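Local atomic coordinates of uncharacterized protein (Pseudomonas aeruginosa PAO1, PDB entry 4R1D), a protein that probably hydrolyses lipids as a calcium-binding alpha/beta hydrolase, the type VI secretion effector Tle4, which is held in check by its immunity protein Tli4. Residues 184-189 with 512-517; 275-280 with 422-427; 517-522 with 545-550. All blocks are in the same frame, centred on the assembly; numbering follows the deposited sequence.

Contact 1: residues 184-189 with 512-517; sequences GKVGPI and GVKASF
At the edge of the parallel sheet of the alpha/beta hydrolase fold, K185 and V186 of an irregular loop lie against K514 and A515, where strand 515-519 begins. The K185 ammonium bonds to the carbonyl of V513, K185 NZ to V513 O 3.2 Å. It approaches from above the carbonyl plane, 57° out of it, and the same oxygen also accepts a bond from the side chain of Q183. The chain of K185 bends at chi3 (-70°), which brings K185 CE within 3.5 Å of K514 O. That carbonyl is engaged through a water, which donates to K514 O at 2.7 Å and accepts from V186 N at 2.9 Å, joining the two backbones. Beside this bridge V186 divides its methyls: V186 CG1 lies 3.7 Å from K514 CG, and V186 CG2 lies 4.0 Å from A515 CB. K514 crosses V186 obliquely at CG and then leads away, ending in a salt bridge to E426. G512, at positive phi, closes the preceding helix in a Schellman motif. A loop is thus fastened by a lysine and a water to the carbonyls at a helix-to-strand turn, at the edge strand of an alpha/beta hydrolase sheet.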
loop_
_atom_site.group_PDB
_atom_site.type_symbol
_atom_site.label_atom_id
_atom_site.label_comp_id
_atom_site.label_asym_id
_atom_site.label_seq_id
_atom_site.Cartn_x
_atom_site.Cartn_y
_atom_site.Cartn_z
ATOM N N GLY A 184 24.602 4.333 24.681
ATOM C CA GLY A 184 25.902 4.541 25.294
ATOM C C GLY A 184 26.815 3.335 25.243
ATOM O O GLY A 184 27.844 3.303 25.913
ATOM N N LYS A 185 26.446 2.343 24.442
ATOM C CA LYS A 185 27.214 1.105 24.365
ATOM C C LYS A 185 28.216 1.133 23.207
ATOM O O LYS A 185 29.384 0.790 23.375
ATOM C CB LYS A 185 26.276 -0.105 24.283
ATOM C CG LYS A 185 25.381 -0.265 25.531
ATOM C CD LYS A 185 24.370 -1.417 25.423
ATOM C CE LYS A 185 23.258 -1.133 24.407
ATOM N NZ LYS A 185 22.109 -2.108 24.485
ATOM N N VAL A 186 27.770 1.569 22.036
ATOM C CA VAL A 186 28.632 1.508 20.864
ATOM C C VAL A 186 29.613 2.666 20.810
ATOM O O VAL A 186 29.394 3.715 21.405
ATOM C CB VAL A 186 27.817 1.445 19.557
ATOM C CG1 VAL A 186 26.920 0.231 19.557
ATOM C CG2 VAL A 186 27.020 2.716 19.361
ATOM N N GLY A 187 30.715 2.470 20.098
ATOM C CA GLY A 187 31.742 3.492 20.033
ATOM C C GLY A 187 31.936 3.976 18.614
ATOM O O GLY A 187 31.266 3.501 17.701
ATOM N N PRO A 188 32.854 4.927 18.417
ATOM C CA PRO A 188 33.077 5.474 17.077
ATOM C C PRO A 188 33.638 4.415 16.146
ATOM O O PRO A 188 34.212 3.426 16.608
ATOM C CB PRO A 188 34.131 6.560 17.315
ATOM C CG PRO A 188 34.825 6.139 18.567
ATOM C CD PRO A 188 33.750 5.536 19.417
ATOM N N ILE A 189 33.455 4.622 14.847
ATOM C CA ILE A 189 34.113 3.809 13.841
ATOM C C ILE A 189 35.611 4.107 13.923
ATOM O O ILE A 189 36.003 5.258 14.146
ATOM C CB ILE A 189 33.590 4.166 12.440
ATOM C CG1 ILE A 189 32.167 3.628 12.247
ATOM C CG2 ILE A 189 34.507 3.630 11.358
ATOM C CD1 ILE A 189 31.401 4.292 11.095
ATOM N N GLY A 512 15.959 -1.982 24.502
ATOM C CA GLY A 512 17.361 -2.323 24.655
ATOM C C GLY A 512 18.131 -2.652 23.388
ATOM O O GLY A 512 19.042 -3.477 23.429
ATOM N N VAL A 513 17.789 -2.017 22.265
ATOM C CA VAL A 513 18.545 -2.245 21.030
ATOM C C VAL A 513 19.983 -1.781 21.200
ATOM O O VAL A 513 20.292 -0.961 22.081
ATOM C CB VAL A 513 17.906 -1.576 19.785
ATOM C CG1 VAL A 513 16.613 -2.282 19.396
ATOM C CG2 VAL A 513 17.661 -0.097 20.031
ATOM N N LYS A 514 20.867 -2.315 20.369
ATOM C CA LYS A 514 22.298 -2.063 20.520
ATOM C C LYS A 514 22.660 -0.584 20.376
ATOM O O LYS A 514 23.476 -0.055 21.135
ATOM C CB LYS A 514 23.099 -2.913 19.534
ATOM C CG LYS A 514 24.600 -2.650 19.571
ATOM C CD LYS A 514 25.374 -3.750 18.842
ATOM C CE LYS A 514 25.731 -4.913 19.770
ATOM N NZ LYS A 514 26.768 -5.831 19.175
ATOM N N ALA A 515 22.065 0.081 19.391
ATOM C CA ALA A 515 22.294 1.508 19.196
ATOM C C ALA A 515 21.004 2.223 18.805
ATOM O O ALA A 515 20.198 1.696 18.035
ATOM C CB ALA A 515 23.381 1.747 18.140
ATOM N N SER A 516 20.801 3.415 19.350
ATOM C CA SER A 516 19.596 4.202 19.076
ATOM C C SER A 516 19.966 5.688 19.000
ATOM O O SER A 516 20.502 6.265 19.962
ATOM C CB SER A 516 18.529 3.953 20.153
ATOM O OG SER A 516 17.361 4.733 19.940
ATOM N N PHE A 517 19.706 6.295 17.846
ATOM C CA PHE A 517 20.022 7.707 17.618
ATOM C C PHE A 517 18.772 8.566 17.655
ATOM O O PHE A 517 17.874 8.440 16.803
ATOM C CB PHE A 517 20.770 7.889 16.296
ATOM C CG PHE A 517 22.078 7.155 16.248
ATOM C CD1 PHE A 517 22.114 5.789 16.007
ATOM C CD2 PHE A 517 23.272 7.826 16.459
ATOM C CE1 PHE A 517 23.299 5.102 15.973
ATOM C CE2 PHE A 517 24.469 7.151 16.431
ATOM C CZ PHE A 517 24.490 5.782 16.180
HETATM O O HOH W 1 24.880 2.091 21.981
#

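Contact 2: residues 275-280 with 422-427; sequences LGVVHG and GYHSET
H424 lays one face of its imidazole over the backbone of G276, whose CA stands 4.1 Å from the ring centroid and 27° off the normal, a CH-pi contact. With CG anti to its own backbone N (chi1 -169°), the ring is carried toward strand 274-280, and H424 CE1 lies 3.4 Å from L275 O. Two bonds fix the ring's rotation: H424 ND1 accepts from E426 N almost in the ring plane, at 2.9 Å, and H424 NE2 is bonded to the carbonyl of V274. V277 crosses the same side chain, its CG2 methyl packed on H424 CB. G276 CA comes close to E426 O where the backbones approach.

The backbones meet where strand 427-432 joins strand 274-280 in parallel register, V277 opposite T427. V277 N bonds to E426 O at 2.9 Å in a nearly straight line (171° at the hydrogen), and T427 CA adds a CA-H...O contact to V277 O. T427 turns its two branches to different tasks: T427 CG2 touches H279 CD2 at 3.6 Å, while T427 OG1 donates to H424 O at 2.7 Å. A water, 2.9 Å from H279 NE2, also donates to T427 OG1 and accepts from H424 N, so one molecule joins both histidine residues and the threonine. H279 ND1 is bonded to T254 OG1.

All four ring nitrogens of the two histidines thus have polar partners, two of them (V274 and T254) from outside the segments. H424 ND1 accepts a backbone N-H, which, with NE2 facing a carbonyl, is consistent with a neutral imidazole protonated on NE2.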
loop_
_atom_site.group_PDB
_atom_site.type_symbol
_atom_site.label_atom_id
_atom_site.label_comp_id
_atom_site.label_asym_id
_atom_site.label_seq_id
_atom_site.Cartn_x
_atom_site.Cartn_y
_atom_site.Cartn_z
ATOM N N LEU A 275 22.541 -10.310 8.835
ATOM C CA LEU A 275 23.690 -10.112 9.719
ATOM C C LEU A 275 23.396 -9.055 10.774
ATOM O O LEU A 275 23.892 -9.126 11.908
ATOM C CB LEU A 275 24.912 -9.684 8.902
ATOM C CG LEU A 275 26.264 -9.646 9.613
ATOM C CD1 LEU A 275 26.605 -11.037 10.141
ATOM C CD2 LEU A 275 27.329 -9.156 8.648
ATOM N N GLY A 276 22.595 -8.070 10.394
ATOM C CA GLY A 276 22.262 -6.968 11.276
ATOM C C GLY A 276 21.231 -6.070 10.616
ATOM O O GLY A 276 20.920 -6.222 9.435
ATOM N N VAL A 277 20.698 -5.123 11.377
ATOM C CA VAL A 277 19.603 -4.307 10.875
ATOM C C VAL A 277 19.765 -2.848 11.266
ATOM O O VAL A 277 20.029 -2.527 12.427
ATOM C CB VAL A 277 18.277 -4.807 11.447
ATOM C CG1 VAL A 277 17.123 -3.937 10.968
ATOM C CG2 VAL A 277 18.054 -6.284 11.050
ATOM N N VAL A 278 19.614 -1.981 10.269
ATOM C CA VAL A 278 19.456 -0.555 10.462
ATOM C C VAL A 278 17.978 -0.204 10.299
ATOM O O VAL A 278 17.359 -0.554 9.295
ATOM C CB VAL A 278 20.282 0.204 9.416
ATOM C CG1 VAL A 278 19.842 1.687 9.309
ATOM C CG2 VAL A 278 21.769 0.067 9.735
ATOM N N HIS A 279 17.415 0.457 11.304
ATOM C CA HIS A 279 16.060 1.000 11.233
ATOM C C HIS A 279 16.095 2.523 11.256
ATOM O O HIS A 279 16.721 3.128 12.142
ATOM C CB HIS A 279 15.228 0.594 12.457
ATOM C CG HIS A 279 14.901 -0.864 12.553
ATOM N ND1 HIS A 279 14.394 -1.599 11.501
ATOM C CD2 HIS A 279 14.911 -1.696 13.623
ATOM C CE1 HIS A 279 14.158 -2.837 11.906
ATOM N NE2 HIS A 279 14.460 -2.921 13.190
ATOM N N GLY A 280 15.377 3.135 10.322
ATOM C CA GLY A 280 15.136 4.570 10.334
ATOM C C GLY A 280 13.659 4.856 10.553
ATOM O O GLY A 280 12.793 4.244 9.921
ATOM N N GLY A 422 10.627 -8.972 19.853
ATOM C CA GLY A 422 11.642 -7.936 19.959
ATOM C C GLY A 422 12.363 -7.544 18.669
ATOM O O GLY A 422 11.746 -7.409 17.608
ATOM N N TYR A 423 13.676 -7.352 18.782
ATOM C CA TYR A 423 14.497 -6.791 17.710
ATOM C C TYR A 423 15.711 -7.678 17.478
ATOM O O TYR A 423 16.204 -8.321 18.407
ATOM C CB TYR A 423 14.961 -5.366 18.079
ATOM C CG TYR A 423 13.804 -4.429 18.364
ATOM C CD1 TYR A 423 13.138 -4.472 19.583
ATOM C CD2 TYR A 423 13.344 -3.540 17.394
ATOM C CE1 TYR A 423 12.054 -3.639 19.840
ATOM C CE2 TYR A 423 12.269 -2.695 17.641
ATOM C CZ TYR A 423 11.627 -2.753 18.854
ATOM O OH TYR A 423 10.563 -1.930 19.083
ATOM N N HIS A 424 16.199 -7.688 16.241
ATOM C CA HIS A 424 17.451 -8.349 15.906
ATOM C C HIS A 424 18.545 -7.903 16.890
ATOM O O HIS A 424 18.592 -6.746 17.297
ATOM C CB HIS A 424 17.825 -7.992 14.463
ATOM C CG HIS A 424 18.943 -8.813 13.905
ATOM N ND1 HIS A 424 20.251 -8.662 14.314
ATOM C CD2 HIS A 424 18.951 -9.788 12.963
ATOM C CE1 HIS A 424 21.016 -9.512 13.654
ATOM N NE2 HIS A 424 20.253 -10.201 12.821
ATOM N N SER A 425 19.415 -8.827 17.286
ATOM C CA SER A 425 20.444 -8.520 18.283
ATOM C C SER A 425 21.480 -7.487 17.820
ATOM O O SER A 425 22.214 -6.919 18.636
ATOM C CB SER A 425 21.144 -9.808 18.740
ATOM O OG SER A 425 21.818 -10.430 17.657
ATOM N N GLU A 426 21.556 -7.245 16.516
ATOM C CA GLU A 426 22.459 -6.219 16.004
ATOM C C GLU A 426 21.639 -5.128 15.309
ATOM O O GLU A 426 21.707 -4.961 14.095
ATOM C CB GLU A 426 23.483 -6.827 15.048
ATOM C CG GLU A 426 24.188 -8.068 15.624
ATOM C CD GLU A 426 25.085 -7.735 16.821
ATOM O OE1 GLU A 426 25.478 -6.564 16.976
ATOM O OE2 GLU A 426 25.403 -8.654 17.601
ATOM N N THR A 427 20.862 -4.398 16.101
ATOM C CA THR A 427 19.957 -3.395 15.568
ATOM C C THR A 427 20.476 -1.996 15.864
ATOM O O THR A 427 20.781 -1.663 17.022
ATOM C CB THR A 427 18.539 -3.553 16.162
ATOM O OG1 THR A 427 17.941 -4.756 15.666
ATOM C CG2 THR A 427 17.673 -2.380 15.754
HETATM O O HOH W 2 15.538 -5.234 14.512
#

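Contact 3: residues 517-522 with 545-550; sequences FRHGSK and QWAALY
Strand 517-519 and helix 545-550 run antiparallel at 170°, their axes 10.6 Å apart, as expected where a helix packs on the parallel sheet of an alpha/beta hydrolase and F517 faces A547. F517, W546 and Y550 form an aromatic cluster in this interface. The F517 ring points from the sheet toward the helix and is met on several sides. A547 CB lies over one of its faces, offset toward the rim and 4.2 Å from F517 CD1. The far end of the ring reaches the two larger aromatics. F517 turns an edge toward the face of Y550 in an offset edge-to-face pair, with planes at 75° and centroids 5.7 Å apart; F517 CZ approaches CD2 and CE2 of the tyrosine about equally. The pairing with W546 is oblique, planes at 65°, and its closest atoms are F517 CE2 and W546 CZ3, 3.6 Å apart.

One turn apart on the helix, W546 and Y550 also pack on each other: CB of Y550 lies over a face of the W546 ring, toward its rim. Their polar ends are anchored beyond the cluster, W546 NE1 on the carbonyl of E171 and Y550 OH on that of G187, which ties the buried rings to the loops around them. H430 of the neighbouring strand 427-432 also touches F517 and A547.

H519, two residues along the strand, points to the same side, and its ND1 is bonded to Y533 OH. The H519 ring meets the helix by an edge, H519 CE1 lying 4.2 Å from A547 CB.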
loop_
_atom_site.group_PDB
_atom_site.type_symbol
_atom_site.label_atom_id
_atom_site.label_comp_id
_atom_site.label_asym_id
_atom_site.label_seq_id
_atom_site.Cartn_x
_atom_site.Cartn_y
_atom_site.Cartn_z
ATOM N N PHE A 517 19.706 6.295 17.846
ATOM C CA PHE A 517 20.022 7.707 17.618
ATOM C C PHE A 517 18.772 8.566 17.655
ATOM O O PHE A 517 17.874 8.440 16.803
ATOM C CB PHE A 517 20.770 7.889 16.296
ATOM C CG PHE A 517 22.078 7.155 16.248
ATOM C CD1 PHE A 517 22.114 5.789 16.007
ATOM C CD2 PHE A 517 23.272 7.826 16.459
ATOM C CE1 PHE A 517 23.299 5.102 15.973
ATOM C CE2 PHE A 517 24.469 7.151 16.431
ATOM C CZ PHE A 517 24.490 5.782 16.180
ATOM N N ARG A 518 18.721 9.440 18.660
ATOM C CA ARG A 518 17.554 10.261 18.909
ATOM C C ARG A 518 17.790 11.635 18.268
ATOM O O ARG A 518 18.489 12.490 18.819
ATOM C CB ARG A 518 17.353 10.364 20.417
ATOM C CG ARG A 518 16.121 11.119 20.922
ATOM C CD ARG A 518 16.115 10.964 22.452
ATOM N NE ARG A 518 15.018 11.631 23.152
ATOM C CZ ARG A 518 13.827 11.093 23.394
ATOM N NH1 ARG A 518 13.532 9.873 22.951
ATOM N NH2 ARG A 518 12.915 11.789 24.074
ATOM N N HIS A 519 17.230 11.831 17.081
ATOM C CA HIS A 519 17.544 13.026 16.294
ATOM C C HIS A 519 16.520 14.138 16.514
ATOM O O HIS A 519 15.322 13.896 16.550
ATOM C CB HIS A 519 17.668 12.688 14.798
ATOM C CG HIS A 519 18.839 11.808 14.480
ATOM N ND1 HIS A 519 18.784 10.805 13.534
ATOM C CD2 HIS A 519 20.097 11.788 14.975
ATOM C CE1 HIS A 519 19.954 10.197 13.471
ATOM N NE2 HIS A 519 20.769 10.771 14.338
ATOM N N GLY A 520 16.997 15.369 16.643
ATOM C CA GLY A 520 16.091 16.483 16.828
ATOM C C GLY A 520 16.166 17.091 18.216
ATOM O O GLY A 520 17.066 16.784 18.998
ATOM N N SER A 521 15.191 17.938 18.523
ATOM C CA SER A 521 15.235 18.765 19.722
ATOM C C SER A 521 15.278 17.972 21.031
ATOM O O SER A 521 15.800 18.461 22.040
ATOM C CB SER A 521 14.044 19.719 19.731
ATOM O OG SER A 521 12.861 19.035 20.109
ATOM N N LYS A 522 14.729 16.757 21.032
ATOM C CA LYS A 522 14.689 15.948 22.251
ATOM C C LYS A 522 15.915 15.057 22.434
ATOM O O LYS A 522 16.020 14.322 23.413
ATOM C CB LYS A 522 13.402 15.113 22.309
ATOM C CG LYS A 522 12.139 15.942 22.108
ATOM C CD LYS A 522 10.872 15.097 22.153
ATOM C CE LYS A 522 10.565 14.568 23.560
ATOM N NZ LYS A 522 10.311 15.687 24.530
ATOM N N GLN A 545 21.395 9.476 7.227
ATOM C CA GLN A 545 22.410 8.894 6.348
ATOM C C GLN A 545 23.623 8.427 7.148
ATOM O O GLN A 545 24.137 7.326 6.937
ATOM C CB GLN A 545 22.826 9.915 5.276
ATOM C CG GLN A 545 21.640 10.331 4.379
ATOM C CD GLN A 545 21.941 11.490 3.450
ATOM O OE1 GLN A 545 22.973 12.146 3.569
ATOM N NE2 GLN A 545 21.024 11.751 2.515
ATOM N N TRP A 546 24.073 9.280 8.062
ATOM C CA TRP A 546 25.205 8.947 8.934
ATOM C C TRP A 546 24.877 7.694 9.724
ATOM O O TRP A 546 25.657 6.759 9.772
ATOM C CB TRP A 546 25.492 10.094 9.916
ATOM C CG TRP A 546 26.805 9.920 10.640
ATOM C CD1 TRP A 546 28.010 10.455 10.276
ATOM C CD2 TRP A 546 27.055 9.141 11.826
ATOM N NE1 TRP A 546 28.986 10.071 11.165
ATOM C CE2 TRP A 546 28.426 9.258 12.119
ATOM C CE3 TRP A 546 26.247 8.364 12.669
ATOM C CZ2 TRP A 546 29.013 8.620 13.213
ATOM C CZ3 TRP A 546 26.830 7.730 13.750
ATOM C CH2 TRP A 546 28.201 7.871 14.020
ATOM N N ALA A 547 23.712 7.684 10.366
ATOM C CA ALA A 547 23.344 6.542 11.192
ATOM C C ALA A 547 23.217 5.229 10.406
ATOM O O ALA A 547 23.512 4.160 10.931
ATOM C CB ALA A 547 22.056 6.832 11.983
ATOM N N ALA A 548 22.758 5.316 9.161
ATOM C CA ALA A 548 22.671 4.137 8.303
ATOM C C ALA A 548 24.058 3.602 7.939
ATOM O O ALA A 548 24.342 2.414 8.094
ATOM C CB ALA A 548 21.881 4.450 7.044
ATOM N N LEU A 549 24.927 4.480 7.453
ATOM C CA LEU A 549 26.260 4.041 7.066
ATOM C C LEU A 549 27.051 3.544 8.275
ATOM O O LEU A 549 27.770 2.552 8.195
ATOM C CB LEU A 549 26.997 5.162 6.337
ATOM C CG LEU A 549 26.418 5.434 4.944
ATOM C CD1 LEU A 549 26.857 6.786 4.467
ATOM C CD2 LEU A 549 26.845 4.321 3.969
ATOM N N TYR A 550 26.907 4.238 9.401
ATOM C CA TYR A 550 27.525 3.803 10.647
ATOM C C TYR A 550 27.069 2.387 11.007
ATOM O O TYR A 550 27.886 1.525 11.323
ATOM C CB TYR A 550 27.162 4.772 11.780
ATOM C CG TYR A 550 27.613 4.320 13.136
ATOM C CD1 TYR A 550 28.875 4.654 13.615
ATOM C CD2 TYR A 550 26.772 3.574 13.959
ATOM C CE1 TYR A 550 29.296 4.248 14.878
ATOM C CE2 TYR A 550 27.189 3.159 15.226
ATOM C CZ TYR A 550 28.448 3.501 15.672
ATOM O OH TYR A 550 28.862 3.087 16.910
#

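Following the chain from the N terminus, the 184-189 loop comes first and is closed by 512-517 more than three hundred residues later. Within that long loop lies contact 2, in which strand 274-280 is joined by the start of strand 427-432. Contact 3 follows in series, a short closure that brings helix 542-556 back over strand 515-519. Contacts 1 and 3 share F517 and adjoin at Y550, against which the 184-189 loop also packs. Contacts 1 and 2 meet through a probable A515 N to T427 O bond between neighbouring strands. Together they bind three adjacent sheet strands, a covering helix and an outer loop.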